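Side-chain contact in nudix Hydrolase, RenU (Mycolicibacterium smegmatis, PDB 6UUF), which belongs to the Nudix hydrolases, uses magnesium as cofactor and probably hydrolyses nucleoside diphosphate derivatives, possibly including NADH: residues D135-D139 against L140-P144. The protein carries 3 engineered substitutions. Sequence-based numbering, arbitrary orientation.
Sequences DQVAD and LPLHP
V137 and L142 meet through methyl groups, CG1 of V137 lying 4.2 Å from CD2 of L142, beside a turn that ends in extended chain. The CB of V137 points away from 140-144, and it is the CG1 branch that reaches the leucine. The backbone of V137 is the centre of the contact: its carbonyl O accepts the N-H of L140 at 3.1 Å, nearly straight at the hydrogen (160°) but from above the carbonyl plane. One residue earlier D139 N bonds to Q136 O, and the two bonds close overlapping turns. Two leucines border the V137 oxygen. L140 CB lies 3.5 Å from V137 O, and L142 CD2 lies 3.6 Å from V137 O. In L142, CG anti to the carbonyl carbon (chi1 -65°) turns the branched end back over the turn, where CD1 lies 4.2 Å from A138 CA. A water donates to both A138 O and L140 O, tying the two carbonyls together. V137, the buried residue, packs on F146 and W150 of helix 144-158; L140 and L142 touch W54 of strand 54-60. Residues 135-144 lie in the loop between strand 126-133 and the last helix of the Nudix fold, where the V137-L140 bond is probably the main polar tie of the turn.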
ATOM      1  N   ASP A 135     -10.391   8.256   9.320  1.00 39.64           N
ATOM      2  CA  ASP A 135     -11.808   7.944   9.643  1.00 45.21           C
ATOM      3  C   ASP A 135     -12.716   7.858   8.427  1.00 41.49           C
ATOM      4  O   ASP A 135     -13.831   7.308   8.518  1.00 40.12           O
ATOM      5  CB  ASP A 135     -12.405   9.012  10.590  1.00 50.18           C
ATOM      6  CG  ASP A 135     -11.835   8.938  12.009  1.00 61.15           C
ATOM      7  OD1 ASP A 135     -11.683   7.831  12.570  1.00 67.43           O
ATOM      8  OD2 ASP A 135     -11.551  10.006  12.588  1.00 73.93           O
ATOM      9  N   GLN A 136     -12.289   8.453   7.307  1.00 37.66           N
ATOM     10  CA  GLN A 136     -13.100   8.460   6.080  1.00 37.67           C
ATOM     11  C   GLN A 136     -12.658   7.468   5.012  1.00 35.02           C
ATOM     12  O   GLN A 136     -13.367   7.301   4.011  1.00 34.21           O
ATOM     13  CB  GLN A 136     -13.157   9.871   5.516  1.00 40.19           C
ATOM     14  CG  GLN A 136     -13.801  10.815   6.526  1.00 43.45           C
ATOM     15  CD  GLN A 136     -14.357  12.042   5.891  1.00 43.10           C
ATOM     16  OE1 GLN A 136     -15.561  12.291   6.020  1.00 43.61           O
ATOM     17  NE2 GLN A 136     -13.503  12.811   5.160  1.00 38.33           N
ATOM     18  N   VAL A 137     -11.541   6.763   5.239  1.00 34.13           N
ATOM     19  CA  VAL A 137     -11.053   5.772   4.268  1.00 32.18           C
ATOM     20  C   VAL A 137     -12.121   4.729   3.917  1.00 31.18           C
ATOM     21  O   VAL A 137     -12.349   4.463   2.741  1.00 32.03           O
ATOM     22  CB  VAL A 137      -9.738   5.090   4.762  1.00 33.46           C
ATOM     23  CG1 VAL A 137      -9.424   3.812   3.974  1.00 32.65           C
ATOM     24  CG2 VAL A 137      -8.587   6.092   4.661  1.00 33.58           C
ATOM     25  N   ALA A 138     -12.778   4.156   4.928  1.00 31.51           N
ATOM     26  CA  ALA A 138     -13.788   3.094   4.734  1.00 31.41           C
ATOM     27  C   ALA A 138     -15.073   3.547   4.065  1.00 32.74           C
ATOM     28  O   ALA A 138     -15.906   2.718   3.699  1.00 35.66           O
ATOM     29  CB  ALA A 138     -14.136   2.478   6.072  1.00 35.35           C
ATOM     30  N   ASP A 139     -15.268   4.857   3.937  1.00 32.34           N
ATOM     31  CA  ASP A 139     -16.389   5.384   3.140  1.00 32.63           C
ATOM     32  C   ASP A 139     -16.211   5.150   1.665  1.00 33.90           C
ATOM     33  O   ASP A 139     -17.192   5.089   0.946  1.00 33.08           O
ATOM     34  CB  ASP A 139     -16.579   6.884   3.341  1.00 35.17           C
ATOM     35  CG  ASP A 139     -16.834   7.286   4.814  1.00 35.95           C
ATOM     36  OD1 ASP A 139     -17.339   6.477   5.637  1.00 38.59           O
ATOM     37  OD2 ASP A 139     -16.494   8.440   5.132  1.00 34.76           O
ATOM     38  N   LEU A 140     -14.969   4.994   1.203  1.00 34.95           N
ATOM     39  CA  LEU A 140     -14.683   4.859  -0.222  1.00 34.07           C
ATOM     40  C   LEU A 140     -14.884   3.441  -0.717  1.00 33.86           C
ATOM     41  O   LEU A 140     -14.830   2.514   0.068  1.00 36.64           O
ATOM     42  CB  LEU A 140     -13.242   5.291  -0.507  1.00 35.82           C
ATOM     43  CG  LEU A 140     -12.961   6.757  -0.164  1.00 36.02           C
ATOM     44  CD1 LEU A 140     -11.468   6.981  -0.235  1.00 40.44           C
ATOM     45  CD2 LEU A 140     -13.652   7.704  -1.118  1.00 38.43           C
ATOM     46  N   PRO A 141     -15.100   3.281  -2.038  1.00 36.18           N
ATOM     47  CA  PRO A 141     -15.103   1.957  -2.665  1.00 35.41           C
ATOM     48  C   PRO A 141     -13.690   1.415  -2.704  1.00 33.17           C
ATOM     49  O   PRO A 141     -12.870   1.868  -3.499  1.00 36.82           O
ATOM     50  CB  PRO A 141     -15.656   2.231  -4.084  1.00 34.80           C
ATOM     51  CG  PRO A 141     -15.318   3.662  -4.361  1.00 35.26           C
ATOM     52  CD  PRO A 141     -15.242   4.373  -3.044  1.00 36.15           C
ATOM     53  N   LEU A 142     -13.385   0.518  -1.784  1.00 34.76           N
ATOM     54  CA  LEU A 142     -12.021   0.062  -1.578  1.00 34.75           C
ATOM     55  C   LEU A 142     -11.752  -1.190  -2.385  1.00 37.54           C
ATOM     56  O   LEU A 142     -12.652  -2.012  -2.617  1.00 36.43           O
ATOM     57  CB  LEU A 142     -11.756  -0.226  -0.090  1.00 34.80           C
ATOM     58  CG  LEU A 142     -11.797   0.964   0.875  1.00 32.31           C
ATOM     59  CD1 LEU A 142     -11.462   0.531   2.298  1.00 34.00           C
ATOM     60  CD2 LEU A 142     -10.876   2.090   0.425  1.00 33.45           C
ATOM     61  N   HIS A 143     -10.495  -1.346  -2.795  1.00 41.37           N
ATOM     62  CA  HIS A 143     -10.030  -2.627  -3.317  1.00 41.75           C
ATOM     63  C   HIS A 143     -10.415  -3.725  -2.280  1.00 38.42           C
ATOM     64  O   HIS A 143     -10.141  -3.562  -1.100  1.00 39.00           O
ATOM     65  CB  HIS A 143      -8.514  -2.569  -3.522  1.00 48.38           C
ATOM     66  CG  HIS A 143      -7.953  -3.819  -4.117  1.00 54.86           C
ATOM     67  ND1 HIS A 143      -7.850  -4.993  -3.409  1.00 53.76           N
ATOM     68  CD2 HIS A 143      -7.519  -4.096  -5.365  1.00 60.78           C
ATOM     69  CE1 HIS A 143      -7.354  -5.936  -4.183  1.00 57.48           C
ATOM     70  NE2 HIS A 143      -7.156  -5.421  -5.382  1.00 64.46           N
ATOM     71  N   PRO A 144     -11.085  -4.808  -2.698  1.00 40.04           N
ATOM     72  CA  PRO A 144     -11.621  -5.757  -1.692  1.00 38.73           C
ATOM     73  C   PRO A 144     -10.587  -6.403  -0.786  1.00 38.14           C
ATOM     74  O   PRO A 144     -10.943  -6.799   0.304  1.00 38.82           O
ATOM     75  CB  PRO A 144     -12.303  -6.845  -2.539  1.00 42.24           C
ATOM     76  CG  PRO A 144     -11.822  -6.637  -3.939  1.00 45.33           C
ATOM     77  CD  PRO A 144     -11.533  -5.155  -4.058  1.00 42.60           C
TER
HETATM   78  O   HOH W   1     -16.125   1.046   1.714  1.00 62.16           O